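Local coordinates for flagellar biosynthesis protein FlaG (Helicobacter pylori, PDB 6JSX) that probably takes part in the assembly or function of the bacterial flagellum, its precise molecular role being unsettled, at residues L7-L10 against S11-N15; N15-M18 against K19-G22; F27-D31 against T32-L36; E56-E59 against L60-M64. All coordinates share one frame; numbering follows the deposited sequence.

Contact 1 (L7-L10 against S11-N15)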
loop_
_atom_site.group_PDB
_atom_site.type_symbol
_atom_site.label_atom_id
_atom_site.label_comp_id
_atom_site.label_asym_id
_atom_site.label_seq_id
_atom_site.Cartn_x
_atom_site.Cartn_y
_atom_site.Cartn_z
ATOM N N LEU A 7 10.961 0.182 9.247
ATOM C CA LEU A 7 10.211 -0.509 8.201
ATOM C C LEU A 7 9.683 -1.841 8.728
ATOM O O LEU A 7 8.651 -2.335 8.260
ATOM C CB LEU A 7 11.041 -0.685 6.920
ATOM C CG LEU A 7 11.261 0.609 6.121
ATOM C CD1 LEU A 7 12.089 0.382 4.866
ATOM C CD2 LEU A 7 9.930 1.306 5.796
ATOM N N GLU A 8 10.385 -2.398 9.718
ATOM C CA GLU A 8 9.926 -3.605 10.401
ATOM C C GLU A 8 8.648 -3.316 11.157
ATOM O O GLU A 8 7.674 -4.074 11.080
ATOM C CB GLU A 8 10.989 -4.131 11.366
ATOM C CG GLU A 8 12.162 -4.800 10.674
ATOM C CD GLU A 8 12.892 -5.789 11.560
ATOM O OE1 GLU A 8 12.591 -5.846 12.774
ATOM O OE2 GLU A 8 13.764 -6.519 11.034
ATOM N N LEU A 9 8.662 -2.202 11.880
ATOM C CA LEU A 9 7.524 -1.768 12.687
ATOM C C LEU A 9 6.356 -1.387 11.783
ATOM O O LEU A 9 5.234 -1.845 11.985
ATOM C CB LEU A 9 7.950 -0.595 13.578
ATOM C CG LEU A 9 7.007 -0.000 14.621
ATOM C CD1 LEU A 9 6.593 -1.025 15.670
ATOM C CD2 LEU A 9 7.690 1.186 15.273
ATOM N N LEU A 10 6.641 -0.568 10.771
ATOM C CA LEU A 10 5.673 -0.188 9.735
ATOM C C LEU A 10 5.017 -1.410 9.099
ATOM O O LEU A 10 3.864 -1.355 8.672
ATOM C CB LEU A 10 6.394 0.622 8.651
ATOM C CG LEU A 10 5.651 1.486 7.623
ATOM C CD1 LEU A 10 5.554 0.823 6.254
ATOM C CD2 LEU A 10 4.282 1.883 8.135
ATOM N N SER A 11 5.760 -2.513 9.026
ATOM C CA SER A 11 5.234 -3.734 8.437
ATOM C C SER A 11 4.210 -4.395 9.356
ATOM O O SER A 11 3.109 -4.734 8.915
ATOM C CB SER A 11 6.361 -4.707 8.077
ATOM O OG SER A 11 7.134 -4.213 6.993
ATOM N N GLU A 12 4.571 -4.574 10.628
ATOM C CA GLU A 12 3.654 -5.156 11.610
ATOM C C GLU A 12 2.328 -4.392 11.657
ATOM O O GLU A 12 1.248 -4.993 11.689
ATOM C CB GLU A 12 4.274 -5.159 13.005
ATOM C CG GLU A 12 5.471 -6.042 13.170
ATOM C CD GLU A 12 6.096 -5.880 14.538
ATOM O OE1 GLU A 12 5.426 -5.315 15.437
ATOM O OE2 GLU A 12 7.257 -6.304 14.713
ATOM N N ARG A 13 2.420 -3.065 11.653
ATOM C CA ARG A 13 1.237 -2.228 11.729
ATOM C C ARG A 13 0.398 -2.368 10.467
ATOM O O ARG A 13 -0.816 -2.544 10.534
ATOM C CB ARG A 13 1.635 -0.774 11.980
ATOM C CG ARG A 13 2.395 -0.577 13.294
ATOM C CD ARG A 13 1.584 -1.044 14.503
ATOM N NE ARG A 13 2.443 -1.322 15.650
ATOM C CZ ARG A 13 2.484 -2.483 16.296
ATOM N NH1 ARG A 13 3.306 -2.639 17.326
ATOM N NH2 ARG A 13 1.703 -3.489 15.923
ATOM N N LEU A 14 1.060 -2.306 9.319
ATOM C CA LEU A 14 0.388 -2.511 8.041
ATOM C C LEU A 14 -0.313 -3.861 7.972
ATOM O O LEU A 14 -1.470 -3.940 7.563
ATOM C CB LEU A 14 1.370 -2.345 6.876
ATOM C CG LEU A 14 1.427 -0.904 6.353
ATOM C CD1 LEU A 14 2.467 -0.715 5.266
ATOM C CD2 LEU A 14 0.054 -0.494 5.834
ATOM N N ASN A 15 0.389 -4.915 8.380
ATOM C CA ASN A 15 -0.172 -6.257 8.353
ATOM C C ASN A 15 -1.378 -6.398 9.285
ATOM O O ASN A 15 -2.360 -7.050 8.934
ATOM C CB ASN A 15 0.894 -7.322 8.661
ATOM C CG ASN A 15 1.878 -7.546 7.499
ATOM O OD1 ASN A 15 1.516 -7.464 6.322
ATOM N ND2 ASN A 15 3.123 -7.838 7.839
#
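Two successive turns of the amphipathic N-terminal helix 4-21 meet here, with Leu7 and Leu10 on the first and Ser11 and Leu14 on the second. The buried side is apolar: CD1 of Leu10 reaches CD1 of Leu14 at 3.6 Å, the two side chains lying side by side and pointing the same way. Ser11, also buried, turns its hydroxyl back onto its own helix. Its OG stands anti to the carbonyl carbon (chi1 -69°), which brings it to the carbonyl O of Leu7 at 2.7 Å, where it donates a hydrogen bond; the backbone N of Ser11 reaches the same oxygen more weakly. Arg13 N to Leu9 O, 3.1 Å, and Leu14 N to Leu10 O, 3.0 Å, are regular helical bonds. On another side of the helix, Leu9 CD1 comes within 4.0 Å of NH1 of Arg13, a loose methyl-to-guanidinium contact, while Arg13 finds its salt-bridge partner in Glu16. Leu7 and Leu10 lean on helix 54-72 of their own chain; Leu10 also joins Leu9, Arg13 and Leu14 in packing on the second subunit. The leucines on one side mark an amphipathic helix, packed here against the sheet, helix 54-72 and the second subunit.

Contact 2 (N15-M18 against K19-G22)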
loop_
_atom_site.group_PDB
_atom_site.type_symbol
_atom_site.label_atom_id
_atom_site.label_comp_id
_atom_site.label_asym_id
_atom_site.label_seq_id
_atom_site.Cartn_x
_atom_site.Cartn_y
_atom_site.Cartn_z
ATOM N N ASN A 15 0.389 -4.915 8.380
ATOM C CA ASN A 15 -0.172 -6.257 8.353
ATOM C C ASN A 15 -1.378 -6.398 9.285
ATOM O O ASN A 15 -2.360 -7.050 8.934
ATOM C CB ASN A 15 0.894 -7.322 8.661
ATOM C CG ASN A 15 1.878 -7.546 7.499
ATOM O OD1 ASN A 15 1.516 -7.464 6.322
ATOM N ND2 ASN A 15 3.123 -7.838 7.839
ATOM N N GLU A 16 -1.308 -5.777 10.461
ATOM C CA GLU A 16 -2.424 -5.811 11.416
ATOM C C GLU A 16 -3.661 -5.174 10.826
ATOM O O GLU A 16 -4.772 -5.665 10.989
ATOM C CB GLU A 16 -2.070 -5.072 12.699
ATOM C CG GLU A 16 -1.243 -5.870 13.667
ATOM C CD GLU A 16 -0.996 -5.105 14.935
ATOM O OE1 GLU A 16 -1.522 -3.973 15.037
ATOM O OE2 GLU A 16 -0.283 -5.629 15.823
ATOM N N GLU A 17 -3.439 -4.057 10.150
ATOM C CA GLU A 17 -4.479 -3.324 9.461
ATOM C C GLU A 17 -5.074 -4.138 8.298
ATOM O O GLU A 17 -6.288 -4.130 8.078
ATOM C CB GLU A 17 -3.878 -2.011 8.968
ATOM C CG GLU A 17 -4.835 -0.845 8.952
ATOM C CD GLU A 17 -5.740 -0.822 10.139
ATOM O OE1 GLU A 17 -5.239 -0.883 11.282
ATOM O OE2 GLU A 17 -6.965 -0.744 9.926
ATOM N N MET A 18 -4.209 -4.851 7.572
ATOM C CA MET A 18 -4.629 -5.684 6.450
ATOM C C MET A 18 -5.425 -6.906 6.918
ATOM O O MET A 18 -6.321 -7.383 6.219
ATOM C CB MET A 18 -3.411 -6.104 5.613
ATOM C CG MET A 18 -2.770 -4.968 4.817
ATOM S SD MET A 18 -3.919 -4.292 3.624
ATOM C CE MET A 18 -2.943 -3.009 2.895
ATOM N N LYS A 19 -5.097 -7.396 8.108
ATOM C CA LYS A 19 -5.735 -8.571 8.684
ATOM C C LYS A 19 -7.008 -8.178 9.438
ATOM O O LYS A 19 -7.944 -8.973 9.571
ATOM C CB LYS A 19 -4.747 -9.315 9.585
ATOM C CG LYS A 19 -5.370 -10.183 10.660
ATOM C CD LYS A 19 -4.315 -10.701 11.632
ATOM C CE LYS A 19 -4.966 -11.395 12.821
ATOM N NZ LYS A 19 -3.972 -12.098 13.685
ATOM N N ARG A 20 -7.046 -6.936 9.904
ATOM C CA ARG A 20 -8.253 -6.364 10.500
ATOM C C ARG A 20 -9.357 -6.284 9.448
ATOM O O ARG A 20 -10.535 -6.381 9.764
ATOM C CB ARG A 20 -7.937 -4.967 11.039
ATOM C CG ARG A 20 -9.030 -4.286 11.839
ATOM C CD ARG A 20 -8.617 -2.841 12.175
ATOM N NE ARG A 20 -9.642 -2.120 12.930
ATOM C CZ ARG A 20 -10.648 -1.451 12.375
ATOM N NH1 ARG A 20 -10.769 -1.416 11.055
ATOM N NH2 ARG A 20 -11.539 -0.822 13.138
ATOM N N ILE A 21 -8.946 -6.126 8.193
ATOM C CA ILE A 21 -9.842 -5.924 7.059
ATOM C C ILE A 21 -10.150 -7.233 6.317
ATOM O O ILE A 21 -11.220 -7.386 5.736
ATOM C CB ILE A 21 -9.220 -4.905 6.058
ATOM C CG1 ILE A 21 -9.012 -3.545 6.718
ATOM C CG2 ILE A 21 -10.082 -4.733 4.809
ATOM C CD1 ILE A 21 -8.348 -2.536 5.794
ATOM N N GLY A 22 -9.209 -8.172 6.331
ATOM C CA GLY A 22 -9.348 -9.396 5.557
ATOM C C GLY A 22 -8.811 -9.339 4.126
ATOM O O GLY A 22 -9.333 -10.010 3.230
#
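This is a local, backbone-dominated contact at the C-terminal end of helix 4-21, where the chain leaves the helix and heads for strand 26-30. Asn15 O receives Lys19 N at 2.9 Å and Glu16 O receives Arg20 N at 2.8 Å. Beyond them the pattern weakens: Ile21 N to Glu17 O and Gly22 N to Met18 O, 3.0 Å, are both weak hydrogen bonds. Gly22, with a positive phi of 89°, a conformation suited to glycine, is the first residue to leave helical geometry. Ile21 lays its CG1 branch against the carbonyl O of Glu17, at 3.1 Å.

Among the side chains, Glu17 and Arg20 run alongside each other. Arg20 is extended from CG to NE, with CG anti to its own N (chi1 -173°), while Glu17 folds at chi2 so that its carboxylate comes back beside the arginine. The position of OE2 of Glu17 is doubtful, and the two opposite charges are near each other without a salt bridge between them. Their salt-bridge partners belong to the second subunit: Glu17 bridges to Arg63 there, and Arg20 to Glu59. Met18 meanwhile bends toward Phe27 of its own chain and Leu60 of the second subunit. This suggests that Glu17 and Arg20 serve mainly the contact with the second subunit, the attraction within the helix being probably secondary.

Contact 3 (F27-D31 against T32-L36)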
loop_
_atom_site.group_PDB
_atom_site.type_symbol
_atom_site.label_atom_id
_atom_site.label_comp_id
_atom_site.label_asym_id
_atom_site.label_seq_id
_atom_site.Cartn_x
_atom_site.Cartn_y
_atom_site.Cartn_z
ATOM N N PHE A 27 3.268 -7.378 4.216
ATOM C CA PHE A 27 4.411 -6.483 4.229
ATOM C C PHE A 27 5.472 -7.075 5.120
ATOM O O PHE A 27 5.164 -7.797 6.068
ATOM C CB PHE A 27 4.003 -5.097 4.743
ATOM C CG PHE A 27 3.026 -4.388 3.839
ATOM C CD1 PHE A 27 1.650 -4.604 3.972
ATOM C CD2 PHE A 27 3.480 -3.524 2.837
ATOM C CE1 PHE A 27 0.739 -3.967 3.128
ATOM C CE2 PHE A 27 2.571 -2.878 1.986
ATOM C CZ PHE A 27 1.193 -3.102 2.137
ATOM N N SER A 28 6.727 -6.787 4.801
ATOM C CA SER A 28 7.839 -7.154 5.671
ATOM C C SER A 28 9.086 -6.412 5.252
ATOM O O SER A 28 9.195 -5.973 4.108
ATOM C CB SER A 28 8.115 -8.642 5.592
ATOM O OG SER A 28 8.346 -8.970 4.252
ATOM N N TYR A 29 10.025 -6.274 6.182
ATOM C CA TYR A 29 11.342 -5.792 5.817
ATOM C C TYR A 29 12.241 -6.972 5.479
ATOM O O TYR A 29 12.423 -7.874 6.299
ATOM C CB TYR A 29 11.973 -4.987 6.947
ATOM C CG TYR A 29 13.327 -4.396 6.586
ATOM C CD1 TYR A 29 13.415 -3.273 5.772
ATOM C CD2 TYR A 29 14.511 -4.958 7.056
ATOM C CE1 TYR A 29 14.634 -2.725 5.430
ATOM C CE2 TYR A 29 15.741 -4.405 6.732
ATOM C CZ TYR A 29 15.798 -3.283 5.919
ATOM O OH TYR A 29 17.018 -2.716 5.583
ATOM N N ASN A 30 12.794 -6.979 4.271
ATOM C CA ASN A 30 13.849 -7.932 3.960
ATOM C C ASN A 30 15.223 -7.325 4.264
ATOM O O ASN A 30 15.585 -6.271 3.723
ATOM C CB ASN A 30 13.760 -8.380 2.503
ATOM C CG ASN A 30 14.581 -9.616 2.222
ATOM O OD1 ASN A 30 15.734 -9.717 2.650
ATOM N ND2 ASN A 30 13.990 -10.573 1.508
ATOM N N ASP A 31 15.983 -7.978 5.138
ATOM C CA ASP A 31 17.309 -7.477 5.479
ATOM C C ASP A 31 18.359 -7.924 4.451
ATOM O O ASP A 31 19.441 -7.349 4.348
ATOM C CB ASP A 31 17.709 -7.885 6.904
ATOM C CG ASP A 31 18.900 -7.088 7.429
ATOM O OD1 ASP A 31 18.710 -5.918 7.835
ATOM O OD2 ASP A 31 20.028 -7.625 7.420
ATOM N N THR A 32 18.022 -8.946 3.677
ATOM C CA THR A 32 18.925 -9.438 2.648
ATOM C C THR A 32 18.946 -8.517 1.423
ATOM O O THR A 32 20.016 -8.138 0.942
ATOM C CB THR A 32 18.563 -10.873 2.262
ATOM O OG1 THR A 32 18.711 -11.709 3.417
ATOM C CG2 THR A 32 19.456 -11.377 1.142
ATOM N N ILE A 33 17.769 -8.135 0.937
ATOM C CA ILE A 33 17.699 -7.204 -0.187
ATOM C C ILE A 33 17.563 -5.733 0.223
ATOM O O ILE A 33 17.476 -4.864 -0.644
ATOM C CB ILE A 33 16.579 -7.571 -1.183
ATOM C CG1 ILE A 33 15.193 -7.399 -0.546
ATOM C CG2 ILE A 33 16.778 -8.970 -1.692
ATOM C CD1 ILE A 33 14.464 -6.085 -0.921
ATOM N N LYS A 34 17.534 -5.466 1.529
ATOM C CA LYS A 34 17.480 -4.099 2.060
ATOM C C LYS A 34 16.328 -3.280 1.473
ATOM O O LYS A 34 16.546 -2.263 0.815
ATOM C CB LYS A 34 18.814 -3.376 1.833
ATOM C CG LYS A 34 20.027 -4.052 2.487
ATOM C CD LYS A 34 19.909 -4.059 4.005
ATOM C CE LYS A 34 21.126 -4.685 4.668
ATOM N NZ LYS A 34 22.292 -3.757 4.708
ATOM N N GLY A 35 15.103 -3.735 1.705
ATOM C CA GLY A 35 13.933 -3.057 1.175
ATOM C C GLY A 35 12.618 -3.490 1.795
ATOM O O GLY A 35 12.546 -4.446 2.568
ATOM N N LEU A 36 11.562 -2.771 1.465
ATOM C CA LEU A 36 10.246 -3.186 1.887
ATOM C C LEU A 36 9.706 -4.186 0.846
ATOM O O LEU A 36 9.824 -3.977 -0.370
ATOM C CB LEU A 36 9.325 -1.965 2.014
ATOM C CG LEU A 36 8.174 -1.792 3.035
ATOM C CD1 LEU A 36 6.942 -1.336 2.292
ATOM C CD2 LEU A 36 7.844 -3.002 3.915
#
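Thr32 and Asn30 meet at the tip of the hairpin that joins strand 26-30 to strand 35-41. The backbone N of Thr32 donates to OD1 of Asn30 at 2.6 Å, lying in the plane of the side-chain amide. Ile33 follows with a second bond to the same oxygen, its N at 3.1 Å, but this donor stands 65° out of that plane, so OD1 is gripped from two different directions. Asn30 is able to reach both because its CG lies anti to the backbone N (chi1 -165°), which carries the amide over the turn. Ile33 also sets its CG1 against CB of Asn30, at 3.5 Å, the two side chains crossing at about a right angle.

Lys34 takes a left-handed backbone conformation and turns its bent aliphatic chain over the turn: CE rests near the carbonyl O of Asp31 and CD lies 3.6 Å from OH of Tyr29, a hydroxyl that is hydrogen-bonded to Ser54. Gly35 then closes the antiparallel pairing, its N bonding to Asn30 O at 3.3 Å and its O accepting from Asn30 N at 3.1 Å. Tyr29 passes obliquely by this glycine, CD1 lying close to Gly35 O.

Leu36 pairs with Tyr29 as a non-hydrogen-bonded pair. One of its methyls, CD2, sits 3.3 Å from Ser28 O, and the other, CD1, approaches the edge of the Phe27 ring on the side of the sheet facing helix 4-21. Lys34 and Gly35 both face Asn30, which makes this a beta hairpin closed by a G1 beta bulge.

Contact 4 (E56-E59 against L60-M64)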
loop_
_atom_site.group_PDB
_atom_site.type_symbol
_atom_site.label_atom_id
_atom_site.label_comp_id
_atom_site.label_asym_id
_atom_site.label_seq_id
_atom_site.Cartn_x
_atom_site.Cartn_y
_atom_site.Cartn_z
ATOM N N GLU A 56 13.832 4.384 -0.866
ATOM C CA GLU A 56 12.690 4.788 -1.672
ATOM C C GLU A 56 11.374 4.565 -0.913
ATOM O O GLU A 56 10.391 5.271 -1.134
ATOM C CB GLU A 56 12.700 4.054 -3.023
ATOM C CG GLU A 56 13.871 4.447 -3.936
ATOM C CD GLU A 56 13.937 3.610 -5.214
ATOM O OE1 GLU A 56 13.513 2.437 -5.177
ATOM O OE2 GLU A 56 14.405 4.119 -6.260
ATOM N N ALA A 57 11.382 3.596 0.001
ATOM C CA ALA A 57 10.198 3.235 0.772
ATOM C C ALA A 57 9.883 4.270 1.839
ATOM O O ALA A 57 8.716 4.586 2.101
ATOM C CB ALA A 57 10.393 1.868 1.412
ATOM N N VAL A 58 10.926 4.796 2.465
ATOM C CA VAL A 58 10.734 5.784 3.514
ATOM C C VAL A 58 10.253 7.122 2.936
ATOM O O VAL A 58 9.371 7.774 3.505
ATOM C CB VAL A 58 12.010 5.953 4.345
ATOM C CG1 VAL A 58 11.793 6.983 5.449
ATOM C CG2 VAL A 58 12.423 4.608 4.928
ATOM N N GLU A 59 10.820 7.512 1.797
ATOM C CA GLU A 59 10.364 8.704 1.081
ATOM C C GLU A 59 8.904 8.586 0.652
ATOM O O GLU A 59 8.136 9.546 0.750
ATOM C CB GLU A 59 11.248 8.970 -0.137
ATOM C CG GLU A 59 12.683 9.354 0.228
ATOM C CD GLU A 59 13.598 9.497 -0.984
ATOM O OE1 GLU A 59 13.179 9.130 -2.112
ATOM O OE2 GLU A 59 14.740 9.976 -0.796
ATOM N N LEU A 60 8.534 7.397 0.189
ATOM C CA LEU A 60 7.187 7.111 -0.302
ATOM C C LEU A 60 6.158 7.152 0.806
ATOM O O LEU A 60 5.105 7.764 0.660
ATOM C CB LEU A 60 7.168 5.731 -0.945
ATOM C CG LEU A 60 5.815 5.124 -1.251
ATOM C CD1 LEU A 60 5.208 5.825 -2.441
ATOM C CD2 LEU A 60 5.992 3.646 -1.511
ATOM N N MET A 61 6.456 6.480 1.911
ATOM C CA MET A 61 5.603 6.565 3.091
ATOM C C MET A 61 5.440 7.998 3.600
ATOM O O MET A 61 4.381 8.366 4.100
ATOM C CB MET A 61 6.098 5.619 4.187
ATOM C CG MET A 61 5.915 4.147 3.819
ATOM S SD MET A 61 4.185 3.694 3.684
ATOM C CE MET A 61 3.818 3.903 1.935
ATOM N N GLN A 62 6.466 8.819 3.441
ATOM C CA GLN A 62 6.335 10.219 3.818
ATOM C C GLN A 62 5.438 11.035 2.875
ATOM O O GLN A 62 4.561 11.778 3.342
ATOM C CB GLN A 62 7.702 10.866 4.029
ATOM C CG GLN A 62 8.317 10.468 5.356
ATOM C CD GLN A 62 9.775 10.860 5.480
ATOM O OE1 GLN A 62 10.470 11.059 4.478
ATOM N NE2 GLN A 62 10.249 10.979 6.718
ATOM N N ARG A 63 5.638 10.881 1.564
ATOM C CA ARG A 63 4.803 11.571 0.575
ATOM C C ARG A 63 3.347 11.117 0.671
ATOM O O ARG A 63 2.415 11.893 0.432
ATOM C CB ARG A 63 5.329 11.360 -0.848
ATOM C CG ARG A 63 6.794 11.766 -1.048
ATOM C CD ARG A 63 7.261 11.519 -2.489
ATOM N NE ARG A 63 8.717 11.511 -2.622
ATOM C CZ ARG A 63 9.444 10.440 -2.941
ATOM N NH1 ARG A 63 8.857 9.273 -3.177
ATOM N NH2 ARG A 63 10.767 10.541 -3.035
ATOM N N MET A 64 3.138 9.860 1.037
ATOM C CA MET A 64 1.774 9.408 1.216
ATOM C C MET A 64 1.146 9.976 2.492
ATOM O O MET A 64 -0.063 10.205 2.537
ATOM C CB MET A 64 1.654 7.882 1.107
ATOM C CG MET A 64 1.857 7.384 -0.325
ATOM S SD MET A 64 1.381 8.604 -1.601
ATOM C CE MET A 64 -0.403 8.657 -1.404
#
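Arg63 folds back over Glu59 one turn earlier in helix 54-72. Its CB lies 3.7 Å from Glu59 O, the carbonyl that also accepts the hydrogen bond from Arg63 N. CG comes nearer to that oxygen, at 3.2 Å, since the first torsion (chi1 -55°) turns the chain toward the preceding turn. From there the chain is extended, and CD and NE draw along the same carbonyl, both at 3.9 Å. CZ reaches CB of Glu59, which lies over one face of the guanidinium, offset toward its rim. NH1 passes near the same CB but finds its charge partner in Glu17 of the second subunit. NH2 ends 2.9 Å from OE1 of Glu59: a salt bridge whose hydrogen bond is weak, the N-H...O angle being only 122°, with carboxylate and guanidinium planes 66° apart. Methylene and charge of one glutamate are thus both used by the one arginine.

An i/i+4 Glu-Arg pair of this kind rides on the side of the C-terminal helix that faces the second subunit, in an alpha-beta(3)-alpha chain; elsewhere the helix meets the sheet and helix 4-21. There Ala57 touches Leu7 and Ile52, while Leu60, its CB 3.3 Å from Glu56 O, also packs on Ile52 and on Ile21 of the second subunit. Met61 lays CG against the carbonyl O of Ala57 and bends beyond it toward Leu10. Beneath it, Met61 N bonds to Ala57 O at 3.0 Å. Gln62, extended beyond CG, holds its chain along Val58 O, with CG 3.4 Å from that oxygen.

Contacts 1 and 2 are consecutive parts of helix 4-21 and share Asn15, whose ND2 probably bonds to Phe27 O of contact 3 and so ties the helix to the first strand. Contact 1 is the more buried, with leucine packing that meets contact 4 through Leu10 and Met61 and through Leu7 and Ala57. Contact 2, at the helix end, is more exposed and richer in charge; within one chain it stays about 10 Å (nearest atoms) from contact 4, yet both engage the second subunit, where Glu17 and Arg20 meet Arg63 and Glu59. Contact 3 is a surface turn held by backbone and amide bonds, untouched by the second subunit, with Leu36 reaching inward to Ala57.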